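Side-chain contacts in Cd1 (Flavonifractor plautii, PDB 7D39), which probably reduces the carbon-carbon double bond of flavones and flavonols, using a bound flavin mononucleotide, to start their breakdown by gut bacteria: residues M18-L23 / V33-L38; W72-M77 / G106-R111; G96-I101 / G158-T163; L178-L181 / E185-A188. All blocks are in the same frame, centred on the assembly; numbering follows the deposited sequence.

Contact 1. Residues M18-L23 / V33-L38; sequences MCIEAL and VEFIQL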
loop_
_atom_site.group_PDB
_atom_site.type_symbol
_atom_site.label_atom_id
_atom_site.label_comp_id
_atom_site.label_asym_id
_atom_site.label_seq_id
_atom_site.Cartn_x
_atom_site.Cartn_y
_atom_site.Cartn_z
HETATM N N MSE A 18 5.209 10.710 -16.141
HETATM C CA MSE A 18 4.309 9.566 -16.254
HETATM C C MSE A 18 3.044 9.812 -15.461
HETATM O O MSE A 18 1.937 9.456 -15.883
HETATM C CB MSE A 18 4.981 8.283 -15.753
HETATM C CG MSE A 18 6.214 7.921 -16.539
HETATM SE SE MSE A 18 5.736 7.224 -18.312
HETATM C CE MSE A 18 5.161 5.432 -17.762
ATOM N N CYS A 19 3.220 10.397 -14.277
ATOM C CA CYS A 19 2.069 10.713 -13.451
ATOM C C CYS A 19 1.173 11.729 -14.153
ATOM O O CYS A 19 -0.050 11.554 -14.236
ATOM C CB CYS A 19 2.534 11.226 -12.090
ATOM S SG CYS A 19 1.184 11.450 -10.922
ATOM N N ILE A 20 1.769 12.787 -14.693
ATOM C CA ILE A 20 0.957 13.811 -15.334
ATOM C C ILE A 20 0.312 13.263 -16.601
ATOM O O ILE A 20 -0.860 13.529 -16.884
ATOM C CB ILE A 20 1.810 15.063 -15.589
ATOM C CG1 ILE A 20 2.117 15.733 -14.239
ATOM C CG2 ILE A 20 1.093 16.019 -16.529
ATOM C CD1 ILE A 20 3.317 16.652 -14.267
ATOM N N GLU A 21 1.051 12.455 -17.358
ATOM C CA GLU A 21 0.473 11.790 -18.518
ATOM C C GLU A 21 -0.725 10.931 -18.121
ATOM O O GLU A 21 -1.714 10.839 -18.861
ATOM C CB GLU A 21 1.541 10.936 -19.197
ATOM C CG GLU A 21 1.083 10.210 -20.430
ATOM C CD GLU A 21 0.995 11.126 -21.629
ATOM O OE1 GLU A 21 0.011 11.006 -22.385
ATOM O OE2 GLU A 21 1.905 11.966 -21.806
ATOM N N ALA A 22 -0.647 10.267 -16.967
ATOM C CA ALA A 22 -1.822 9.555 -16.482
ATOM C C ALA A 22 -2.938 10.536 -16.156
ATOM O O ALA A 22 -4.107 10.284 -16.468
ATOM C CB ALA A 22 -1.467 8.692 -15.270
ATOM N N LEU A 23 -2.600 11.681 -15.562
ATOM C CA LEU A 23 -3.635 12.667 -15.273
ATOM C C LEU A 23 -4.306 13.153 -16.555
ATOM O O LEU A 23 -5.523 13.383 -16.584
ATOM C CB LEU A 23 -3.042 13.832 -14.482
ATOM C CG LEU A 23 -2.646 13.512 -13.030
ATOM C CD1 LEU A 23 -2.221 14.759 -12.307
ATOM C CD2 LEU A 23 -3.791 12.844 -12.272
ATOM N N VAL A 33 -8.578 16.857 -12.187
ATOM C CA VAL A 33 -7.290 16.286 -11.825
ATOM C C VAL A 33 -6.539 17.237 -10.913
ATOM O O VAL A 33 -6.727 18.457 -10.942
ATOM C CB VAL A 33 -6.426 15.942 -13.059
ATOM C CG1 VAL A 33 -7.029 14.779 -13.806
ATOM C CG2 VAL A 33 -6.271 17.165 -13.963
ATOM N N GLU A 34 -5.677 16.649 -10.096
ATOM C CA GLU A 34 -4.799 17.373 -9.201
ATOM C C GLU A 34 -3.499 16.590 -9.086
ATOM O O GLU A 34 -3.488 15.356 -9.167
ATOM C CB GLU A 34 -5.463 17.564 -7.831
ATOM C CG GLU A 34 -4.624 18.333 -6.815
ATOM C CD GLU A 34 -5.374 18.577 -5.503
ATOM O OE1 GLU A 34 -6.471 18.001 -5.314
ATOM O OE2 GLU A 34 -4.861 19.348 -4.664
ATOM N N PHE A 35 -2.402 17.311 -8.886
ATOM C CA PHE A 35 -1.075 16.711 -8.856
ATOM C C PHE A 35 -0.366 17.121 -7.577
ATOM O O PHE A 35 -0.403 18.295 -7.197
ATOM C CB PHE A 35 -0.273 17.147 -10.087
ATOM C CG PHE A 35 1.143 16.671 -10.100
ATOM C CD1 PHE A 35 1.443 15.321 -10.090
ATOM C CD2 PHE A 35 2.181 17.583 -10.153
ATOM C CE1 PHE A 35 2.764 14.895 -10.102
ATOM C CE2 PHE A 35 3.488 17.164 -10.184
ATOM C CZ PHE A 35 3.783 15.823 -10.157
ATOM N N ILE A 36 0.269 16.157 -6.913
ATOM C CA ILE A 36 1.082 16.417 -5.729
ATOM C C ILE A 36 2.481 15.854 -5.964
ATOM O O ILE A 36 2.640 14.667 -6.277
ATOM C CB ILE A 36 0.460 15.827 -4.450
ATOM C CG1 ILE A 36 -0.770 16.638 -4.044
ATOM C CG2 ILE A 36 1.460 15.841 -3.315
ATOM C CD1 ILE A 36 -1.480 16.081 -2.794
ATOM N N GLN A 37 3.489 16.709 -5.824
ATOM C CA GLN A 37 4.891 16.327 -5.929
ATOM C C GLN A 37 5.434 16.152 -4.511
ATOM O O GLN A 37 5.470 17.112 -3.742
ATOM C CB GLN A 37 5.667 17.400 -6.699
ATOM C CG GLN A 37 6.669 16.868 -7.728
ATOM C CD GLN A 37 7.805 16.119 -7.083
ATOM O OE1 GLN A 37 8.255 16.479 -5.993
ATOM N NE2 GLN A 37 8.273 15.066 -7.741
ATOM N N LEU A 38 5.840 14.928 -4.152
ATOM C CA LEU A 38 6.162 14.665 -2.748
ATOM C C LEU A 38 7.426 15.373 -2.265
ATOM O O LEU A 38 7.589 15.531 -1.048
ATOM C CB LEU A 38 6.308 13.165 -2.492
ATOM C CG LEU A 38 5.044 12.303 -2.625
ATOM C CD1 LEU A 38 5.334 10.821 -2.371
ATOM C CD2 LEU A 38 3.951 12.816 -1.690
#
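Leu23 meets Val33, the backbone of Glu34 and Phe35 where helix 14-28 lies against edge strand 32-37, the helix and second strand of a flavodoxin-like beta-alpha-beta unit that opens with strand 2-7. The axes of 18-23 and 33-37 approach to 9.2 Å and run at 169°, as expected of a helix returning the chain to a parallel sheet. Followed outward, Leu23 CB passes Val33 CG1 at the limit of contact; beyond the fork at CG, CD2 lies 4.1 Å from Val33 CG1, while CD1 rests on the strand backbone, 3.4 Å from Glu34 O, and reaches Phe35 CB at 3.8 Å. With alanine here, the CD2 contact with Val33 CG1 and the CD1 contacts with Glu34 O and Phe35 CB would be lost, probably opening a gap between helix and strand. Phe35 has its CG anti to the backbone N (chi1 176°), which carries the ring up to Ile20 and Cys19 on the helix. Ile20 lies across one face, with CG1 4.2 Å from the Phe35 ring centroid and almost on the ring normal, a CH-pi contact. Cys19 instead meets the rim in a sulfur-aromatic contact: its SG lies near the ring plane, 3.9 Å from Phe35 CE1.

Contact 2. Residues W72-M77 / G106-R111; sequences WLLDKM and GPRMDR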
loop_
_atom_site.group_PDB
_atom_site.type_symbol
_atom_site.label_atom_id
_atom_site.label_comp_id
_atom_site.label_asym_id
_atom_site.label_seq_id
_atom_site.Cartn_x
_atom_site.Cartn_y
_atom_site.Cartn_z
ATOM N N TRP A 72 -1.947 16.566 5.968
ATOM C CA TRP A 72 -2.372 17.260 4.755
ATOM C C TRP A 72 -2.456 16.297 3.575
ATOM O O TRP A 72 -3.475 16.234 2.878
ATOM C CB TRP A 72 -1.411 18.406 4.460
ATOM C CG TRP A 72 -1.733 19.185 3.223
ATOM C CD1 TRP A 72 -2.553 20.283 3.122
ATOM C CD2 TRP A 72 -1.233 18.937 1.904
ATOM N NE1 TRP A 72 -2.594 20.722 1.821
ATOM C CE2 TRP A 72 -1.791 19.921 1.052
ATOM C CE3 TRP A 72 -0.371 17.985 1.361
ATOM C CZ2 TRP A 72 -1.516 19.972 -0.310
ATOM C CZ3 TRP A 72 -0.103 18.034 -0.008
ATOM C CH2 TRP A 72 -0.667 19.028 -0.819
ATOM N N LEU A 73 -1.391 15.532 3.340
ATOM C CA LEU A 73 -1.407 14.572 2.237
ATOM C C LEU A 73 -2.592 13.619 2.357
ATOM O O LEU A 73 -3.306 13.361 1.381
ATOM C CB LEU A 73 -0.090 13.784 2.211
ATOM C CG LEU A 73 0.108 12.700 1.144
ATOM C CD1 LEU A 73 -0.065 13.275 -0.246
ATOM C CD2 LEU A 73 1.479 12.019 1.290
ATOM N N LEU A 74 -2.816 13.092 3.557
ATOM C CA LEU A 74 -3.900 12.146 3.760
ATOM C C LEU A 74 -5.254 12.773 3.452
ATOM O O LEU A 74 -6.095 12.150 2.791
ATOM C CB LEU A 74 -3.849 11.619 5.197
ATOM C CG LEU A 74 -4.562 10.295 5.377
ATOM C CD1 LEU A 74 -3.979 9.344 4.372
ATOM C CD2 LEU A 74 -4.377 9.772 6.790
ATOM N N ASP A 75 -5.491 14.001 3.927
ATOM C CA ASP A 75 -6.740 14.682 3.596
ATOM C C ASP A 75 -6.936 14.744 2.089
ATOM O O ASP A 75 -8.046 14.532 1.592
ATOM C CB ASP A 75 -6.780 16.101 4.178
ATOM C CG ASP A 75 -6.847 16.126 5.690
ATOM O OD1 ASP A 75 -7.662 15.389 6.286
ATOM O OD2 ASP A 75 -6.081 16.907 6.295
ATOM N N LYS A 76 -5.870 15.042 1.345
ATOM C CA LYS A 76 -6.002 15.131 -0.108
ATOM C C LYS A 76 -6.369 13.781 -0.698
ATOM O O LYS A 76 -7.228 13.691 -1.581
ATOM C CB LYS A 76 -4.708 15.642 -0.750
ATOM C CG LYS A 76 -4.201 17.002 -0.269
ATOM C CD LYS A 76 -5.164 18.137 -0.573
ATOM C CE LYS A 76 -5.412 18.279 -2.045
ATOM N NZ LYS A 76 -6.097 19.569 -2.332
HETATM N N MSE A 77 -5.726 12.719 -0.231
HETATM C CA MSE A 77 -6.022 11.407 -0.765
HETATM C C MSE A 77 -7.461 11.009 -0.448
HETATM O O MSE A 77 -8.120 10.384 -1.267
HETATM C CB MSE A 77 -5.046 10.381 -0.224
HETATM C CG MSE A 77 -3.625 10.655 -0.641
HETATM SE SE MSE A 77 -2.312 9.522 0.282
HETATM C CE MSE A 77 -2.305 7.975 -0.929
ATOM N N GLY A 106 -0.951 2.927 8.724
ATOM C CA GLY A 106 -1.355 1.908 9.665
ATOM C C GLY A 106 -2.370 2.354 10.695
ATOM O O GLY A 106 -3.482 1.827 10.775
ATOM N N PRO A 107 -1.994 3.329 11.523
ATOM C CA PRO A 107 -2.862 3.751 12.631
ATOM C C PRO A 107 -4.024 4.650 12.237
ATOM O O PRO A 107 -4.818 5.017 13.106
ATOM C CB PRO A 107 -1.887 4.503 13.554
ATOM C CG PRO A 107 -0.529 3.952 13.202
ATOM C CD PRO A 107 -0.607 3.781 11.712
ATOM N N ARG A 108 -4.170 5.024 10.979
ATOM C CA ARG A 108 -5.244 5.922 10.593
ATOM C C ARG A 108 -6.173 5.350 9.533
ATOM O O ARG A 108 -7.313 5.815 9.418
ATOM C CB ARG A 108 -4.665 7.252 10.080
ATOM C CG ARG A 108 -4.435 8.342 11.137
ATOM C CD ARG A 108 -3.612 9.488 10.531
ATOM N NE ARG A 108 -4.177 10.809 10.792
ATOM C CZ ARG A 108 -5.311 11.273 10.265
ATOM N NH1 ARG A 108 -6.034 10.529 9.449
ATOM N NH2 ARG A 108 -5.737 12.491 10.570
HETATM N N MSE A 109 -5.737 4.356 8.777
HETATM C CA MSE A 109 -6.428 4.005 7.563
HETATM C C MSE A 109 -6.854 2.554 7.510
HETATM O O MSE A 109 -7.457 2.131 6.531
HETATM C CB MSE A 109 -5.538 4.336 6.366
HETATM C CG MSE A 109 -5.332 5.823 6.187
HETATM SE SE MSE A 109 -7.052 6.707 5.996
HETATM C CE MSE A 109 -6.592 7.865 4.513
ATOM N N ASP A 110 -6.550 1.788 8.561
ATOM C CA ASP A 110 -6.868 0.364 8.557
ATOM C C ASP A 110 -8.377 0.175 8.542
ATOM O O ASP A 110 -9.074 0.620 9.458
ATOM C CB ASP A 110 -6.257 -0.336 9.761
ATOM C CG ASP A 110 -6.476 -1.835 9.721
ATOM O OD1 ASP A 110 -7.533 -2.296 10.199
ATOM O OD2 ASP A 110 -5.607 -2.551 9.176
ATOM N N ARG A 111 -8.883 -0.482 7.494
ATOM C CA ARG A 111 -10.326 -0.530 7.303
ATOM C C ARG A 111 -11.006 -1.310 8.420
ATOM O O ARG A 111 -12.097 -0.944 8.869
ATOM C CB ARG A 111 -10.678 -1.127 5.943
ATOM C CG ARG A 111 -12.154 -1.460 5.842
ATOM C CD ARG A 111 -12.639 -1.558 4.412
ATOM N NE ARG A 111 -12.850 -0.239 3.821
ATOM C CZ ARG A 111 -14.045 0.274 3.542
ATOM N NH1 ARG A 111 -14.130 1.484 3.004
ATOM N NH2 ARG A 111 -15.153 -0.426 3.790
#
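Leu74 projects from helix 70-79 into the angle between Arg108 and Met109, consecutive residues at the weakly bonded end of helix 96-109. Its CG stands anti to the backbone N (chi1 -158°), which carries both methyl groups outward to the second segment. The branches divide the work. CD2 crosses the arginine at a slant, 3.8 Å from Arg108 CD, and continues to the guanidinium end, where it is 3.2 Å from Arg108 NH1. CD1 points to the selenomethionine Met109, whose chain, bent at chi2 and chi3, comes to meet it tip to tip. The modelled separation of that methyl pair is too short to be trusted, so the better evidence is Leu74 CD2 at 4.1 Å from Met109 SE and Leu74 CD1 at 4.2 Å from Met109 CG. Phe105, one turn earlier on helix 96-109, also touches Leu74, so these two helices on one side of the flavodoxin-like sheet meet through several apolar groups. Replacing Leu74 by a serine is likely to leave Met109 SE and CG, and Arg108 CD with its guanidinium, without their neighbour. Asp75 OD1 is 5.5 Å from Arg108 NH2 and is salt-bridged to Arg132, while Arg108 NE has a long, weak ion pair with Asp71. The chemistry implies a join that is apparently mostly van der Waals, a methyl lying against both Arg108 CD and the guanidinium end without a hydrogen bond.

Contact 3. Residues G96-I101 / G158-T163; sequences GLFHTI and GMLALT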
loop_
_atom_site.group_PDB
_atom_site.type_symbol
_atom_site.label_atom_id
_atom_site.label_comp_id
_atom_site.label_asym_id
_atom_site.label_seq_id
_atom_site.Cartn_x
_atom_site.Cartn_y
_atom_site.Cartn_z
ATOM N N GLY A 96 12.163 4.711 0.158
ATOM C CA GLY A 96 11.985 4.770 1.597
ATOM C C GLY A 96 10.775 5.595 1.979
ATOM O O GLY A 96 10.011 5.223 2.871
ATOM N N LEU A 97 10.575 6.722 1.289
ATOM C CA LEU A 97 9.446 7.592 1.591
ATOM C C LEU A 97 8.115 6.890 1.334
ATOM O O LEU A 97 7.175 7.018 2.122
ATOM C CB LEU A 97 9.546 8.873 0.758
ATOM C CG LEU A 97 8.365 9.819 0.970
ATOM C CD1 LEU A 97 8.247 10.219 2.439
ATOM C CD2 LEU A 97 8.493 11.050 0.082
ATOM N N PHE A 98 8.020 6.153 0.231
ATOM C CA PHE A 98 6.846 5.330 -0.009
ATOM C C PHE A 98 6.620 4.345 1.139
ATOM O O PHE A 98 5.480 4.132 1.576
ATOM C CB PHE A 98 7.001 4.586 -1.340
ATOM C CG PHE A 98 5.729 3.956 -1.823
ATOM C CD1 PHE A 98 5.287 2.754 -1.299
ATOM C CD2 PHE A 98 4.968 4.574 -2.802
ATOM C CE1 PHE A 98 4.110 2.196 -1.734
ATOM C CE2 PHE A 98 3.784 4.028 -3.232
ATOM C CZ PHE A 98 3.352 2.838 -2.706
ATOM N N HIS A 99 7.686 3.721 1.629
ATOM C CA HIS A 99 7.545 2.826 2.784
ATOM C C HIS A 99 7.107 3.573 4.038
ATOM O O HIS A 99 6.368 3.020 4.853
ATOM C CB HIS A 99 8.847 2.096 3.059
ATOM C CG HIS A 99 9.126 0.986 2.099
ATOM N ND1 HIS A 99 9.919 1.143 0.986
ATOM C CD2 HIS A 99 8.725 -0.305 2.092
ATOM C CE1 HIS A 99 9.990 -0.001 0.330
ATOM N NE2 HIS A 99 9.267 -0.893 0.976
ATOM N N THR A 100 7.547 4.820 4.210
ATOM C CA THR A 100 7.130 5.617 5.361
ATOM C C THR A 100 5.654 5.974 5.278
ATOM O O THR A 100 4.934 5.873 6.274
ATOM C CB THR A 100 7.985 6.875 5.452
ATOM O OG1 THR A 100 9.272 6.503 5.912
ATOM C CG2 THR A 100 7.408 7.877 6.431
ATOM N N ILE A 101 5.185 6.374 4.092
ATOM C CA ILE A 101 3.760 6.613 3.907
ATOM C C ILE A 101 2.965 5.357 4.240
ATOM O O ILE A 101 1.912 5.423 4.886
ATOM C CB ILE A 101 3.487 7.112 2.471
ATOM C CG1 ILE A 101 4.008 8.544 2.320
ATOM C CG2 ILE A 101 1.998 7.037 2.133
ATOM C CD1 ILE A 101 4.178 8.997 0.875
ATOM N N GLY A 158 1.320 -2.664 -3.561
ATOM C CA GLY A 158 0.143 -3.315 -3.030
ATOM C C GLY A 158 0.015 -3.171 -1.525
ATOM O O GLY A 158 -1.091 -3.084 -1.002
HETATM N N MSE A 159 1.117 -3.184 -0.826
HETATM C CA MSE A 159 1.101 -2.970 0.581
HETATM C C MSE A 159 0.378 -1.701 1.002
HETATM O O MSE A 159 -0.348 -1.758 1.944
HETATM C CB MSE A 159 2.511 -3.045 1.106
HETATM C CG MSE A 159 2.473 -3.559 2.514
HETATM SE SE MSE A 159 1.837 -5.406 2.764
HETATM C CE MSE A 159 3.180 -6.316 1.815
ATOM N N LEU A 160 0.592 -0.584 0.334
ATOM C CA LEU A 160 -0.056 0.678 0.674
ATOM C C LEU A 160 -1.574 0.568 0.540
ATOM O O LEU A 160 -2.317 1.031 1.413
ATOM C CB LEU A 160 0.496 1.801 -0.201
ATOM C CG LEU A 160 -0.219 3.145 -0.009
ATOM C CD1 LEU A 160 -0.046 3.605 1.439
ATOM C CD2 LEU A 160 0.298 4.212 -0.955
ATOM N N ALA A 161 -2.048 -0.059 -0.540
ATOM C CA ALA A 161 -3.484 -0.233 -0.753
ATOM C C ALA A 161 -4.091 -1.219 0.235
ATOM O O ALA A 161 -5.273 -1.098 0.581
ATOM C CB ALA A 161 -3.757 -0.716 -2.178
ATOM N N LEU A 162 -3.298 -2.191 0.692
ATOM C CA LEU A 162 -3.820 -3.279 1.513
ATOM C C LEU A 162 -4.408 -2.773 2.820
ATOM O O LEU A 162 -5.414 -3.305 3.301
ATOM C CB LEU A 162 -2.712 -4.294 1.792
ATOM C CG LEU A 162 -3.049 -5.457 2.714
ATOM C CD1 LEU A 162 -2.180 -6.640 2.352
ATOM C CD2 LEU A 162 -2.815 -5.063 4.159
ATOM N N THR A 163 -3.776 -1.778 3.437
ATOM C CA THR A 163 -4.229 -1.336 4.750
ATOM C C THR A 163 -5.673 -0.851 4.709
ATOM O O THR A 163 -6.510 -1.392 5.441
ATOM C CB THR A 163 -3.225 -0.309 5.297
ATOM O OG1 THR A 163 -2.074 -1.014 5.778
ATOM C CG2 THR A 163 -3.790 0.544 6.430
#
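Leu160, Phe98 and Ile101 hold most of the area buried between helix 96-109 and helix 153-162, two helices of the flavodoxin-like alpha/beta domain. Leu160 contributes 74 Å² of the 158 Å² total, and all three residues are buried in the assembled protein. The nearest CA pair, Ile101 CA and Leu160 CA, is 7.8 Å apart, and side chains make the contact. Leu160 points toward the other helix, its CG anti to the backbone N (chi1 175°), and its two methyl groups part to serve different neighbours. CD2 goes to the far end of the phenylalanine, 3.8 Å from Phe98 CZ. Leu160 CB adds a second point of support, lying 3.9 Å from Phe98 CE1, so the outer end of the ring is touched by both the root and one branch of the leucine. The approach is oblique to the ring. Phe98 reaches this position because its CG is also anti to the backbone N (chi1 -167°), which swings the ring across to the second helix although its first bond does not aim there. The sheet side completes the setting: Phe98 and Leu160 both touch Phe141 of strand 138-144, and Phe98 packs edge-to-face with Phe85 of strand 82-88. Both helices are thereby tied to the same central strands and to each other. One turn beyond Phe98, Ile101 uses its short branch rather than its longer one: CG2 sits 4.1 Å from Leu160 CD1.

Contact 4. Residues L178-L181 / E185-A188; sequences LSIL and ERVA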
loop_
_atom_site.group_PDB
_atom_site.type_symbol
_atom_site.label_atom_id
_atom_site.label_comp_id
_atom_site.label_asym_id
_atom_site.label_seq_id
_atom_site.Cartn_x
_atom_site.Cartn_y
_atom_site.Cartn_z
ATOM N N LEU A 178 15.064 5.183 -17.500
ATOM C CA LEU A 178 15.677 6.497 -17.347
ATOM C C LEU A 178 15.292 7.413 -18.497
ATOM O O LEU A 178 15.105 8.619 -18.300
ATOM C CB LEU A 178 17.199 6.384 -17.265
ATOM C CG LEU A 178 17.892 5.941 -15.981
ATOM C CD1 LEU A 178 19.376 6.246 -16.093
ATOM C CD2 LEU A 178 17.307 6.626 -14.778
ATOM N N SER A 179 15.188 6.865 -19.712
ATOM C CA SER A 179 14.816 7.647 -20.887
ATOM C C SER A 179 13.354 7.457 -21.274
ATOM O O SER A 179 12.996 7.658 -22.438
ATOM C CB SER A 179 15.726 7.304 -22.064
ATOM O OG SER A 179 17.032 7.820 -21.855
ATOM N N ILE A 180 12.488 7.125 -20.308
ATOM C CA ILE A 180 11.135 6.716 -20.652
ATOM C C ILE A 180 10.326 7.840 -21.276
ATOM O O ILE A 180 9.388 7.567 -22.032
ATOM C CB ILE A 180 10.400 6.159 -19.418
ATOM C CG1 ILE A 180 9.034 5.608 -19.832
ATOM C CG2 ILE A 180 10.259 7.250 -18.353
ATOM C CD1 ILE A 180 8.452 4.542 -18.869
ATOM N N LEU A 181 10.649 9.100 -20.987
ATOM C CA LEU A 181 9.826 10.173 -21.539
ATOM C C LEU A 181 10.035 10.393 -23.041
ATOM O O LEU A 181 9.272 11.158 -23.646
ATOM C CB LEU A 181 10.068 11.468 -20.768
ATOM C CG LEU A 181 9.616 11.406 -19.298
ATOM C CD1 LEU A 181 9.709 12.747 -18.643
ATOM C CD2 LEU A 181 8.202 10.852 -19.169
ATOM N N GLU A 185 5.568 4.434 -26.761
ATOM C CA GLU A 185 4.637 3.366 -26.385
ATOM C C GLU A 185 4.526 3.224 -24.871
ATOM O O GLU A 185 3.478 2.815 -24.356
ATOM C CB GLU A 185 5.055 2.034 -27.012
ATOM C CG GLU A 185 6.301 1.388 -26.414
ATOM C CD GLU A 185 7.608 2.109 -26.791
ATOM O OE1 GLU A 185 8.699 1.563 -26.489
ATOM O OE2 GLU A 185 7.545 3.213 -27.387
ATOM N N ARG A 186 5.585 3.543 -24.141
ATOM C CA ARG A 186 5.504 3.422 -22.694
ATOM C C ARG A 186 4.804 4.620 -22.075
ATOM O O ARG A 186 4.128 4.477 -21.050
ATOM C CB ARG A 186 6.901 3.242 -22.124
ATOM C CG ARG A 186 7.637 2.116 -22.777
ATOM C CD ARG A 186 8.225 1.235 -21.715
ATOM N NE ARG A 186 9.556 1.703 -21.401
ATOM C CZ ARG A 186 10.302 1.239 -20.417
ATOM N NH1 ARG A 186 9.849 0.285 -19.606
ATOM N NH2 ARG A 186 11.510 1.749 -20.247
ATOM N N VAL A 187 4.937 5.795 -22.688
ATOM C CA VAL A 187 4.172 6.952 -22.240
ATOM C C VAL A 187 2.692 6.728 -22.512
ATOM O O VAL A 187 1.836 7.055 -21.685
ATOM C CB VAL A 187 4.700 8.230 -22.925
ATOM C CG1 VAL A 187 3.845 9.443 -22.567
ATOM C CG2 VAL A 187 6.139 8.475 -22.535
ATOM N N ALA A 188 2.374 6.137 -23.670
ATOM C CA ALA A 188 0.998 5.786 -23.985
ATOM C C ALA A 188 0.428 4.833 -22.949
ATOM O O ALA A 188 -0.775 4.874 -22.667
ATOM C CB ALA A 188 0.918 5.182 -25.397
#
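Ile180 and Arg186 cross at about a right angle in the turn that links the last strand of the flavodoxin-like sheet, 167-174, to helix 184-202; Ile180 and Leu181 are in 3-10 form, and the arginine lies in the first turn of the helix. Ile180 has CG1 anti to its backbone N (chi1 -174°), which sends CD1 out to the arginine. There CD1 meets two parts of the same side chain. At the root it is 3.8 Å from Arg186 CB; farther out it lies over one face of the guanidinium, 3.9 Å above the plane and displaced toward the rim, with Arg186 NE at 4.0 Å. Bends at chi2 and chi3 turn the arginine along Ile180, setting the guanidinium face against CD1. Val187, the next residue, turns to the loop backbone instead: its CG2 is 3.4 Å from Ile180 O and 4.2 Å from Leu181 CA. Ile180 also packs on Met18 of helix 14-28 and on Phe174, which Arg186 touches as well. The polar end of the arginine is engaged separately, NH2 forming a salt bridge to Glu183 OE1 and a hydrogen bond to Pro175 O. These bonds probably fix the rotation of the guanidinium, letting an apolar methyl rest against its flat side while its N-H groups serve acceptors before the helix and just after the strand.

Overall arrangement
Contact 1 stands between the other contacts on the flavodoxin-like sheet. Its strand meets contact 2 through a salt bridge, Glu34 OE2 to Lys76 NZ at 2.6 Å, and, just past the strand, Leu38 CD1 lies 3.9 Å from Ile101 CD1 of contact 3. From its helix, Met18 CE reaches Ile180 CD1 of contact 4 at 3.6 Å. Contacts 2 and 3 share helix 96-109, and a probable hydrogen bond joins Arg111 N to Thr163 O. Contact 4 lies apart from them, its nearest atoms about 21 Å from contact 2 and about 16 Å from contact 3. Of the side chains near the bound flavin mononucleotide, Leu181 is about 7 Å away, Cys19 about 9 Å and Phe98 about 12 Å.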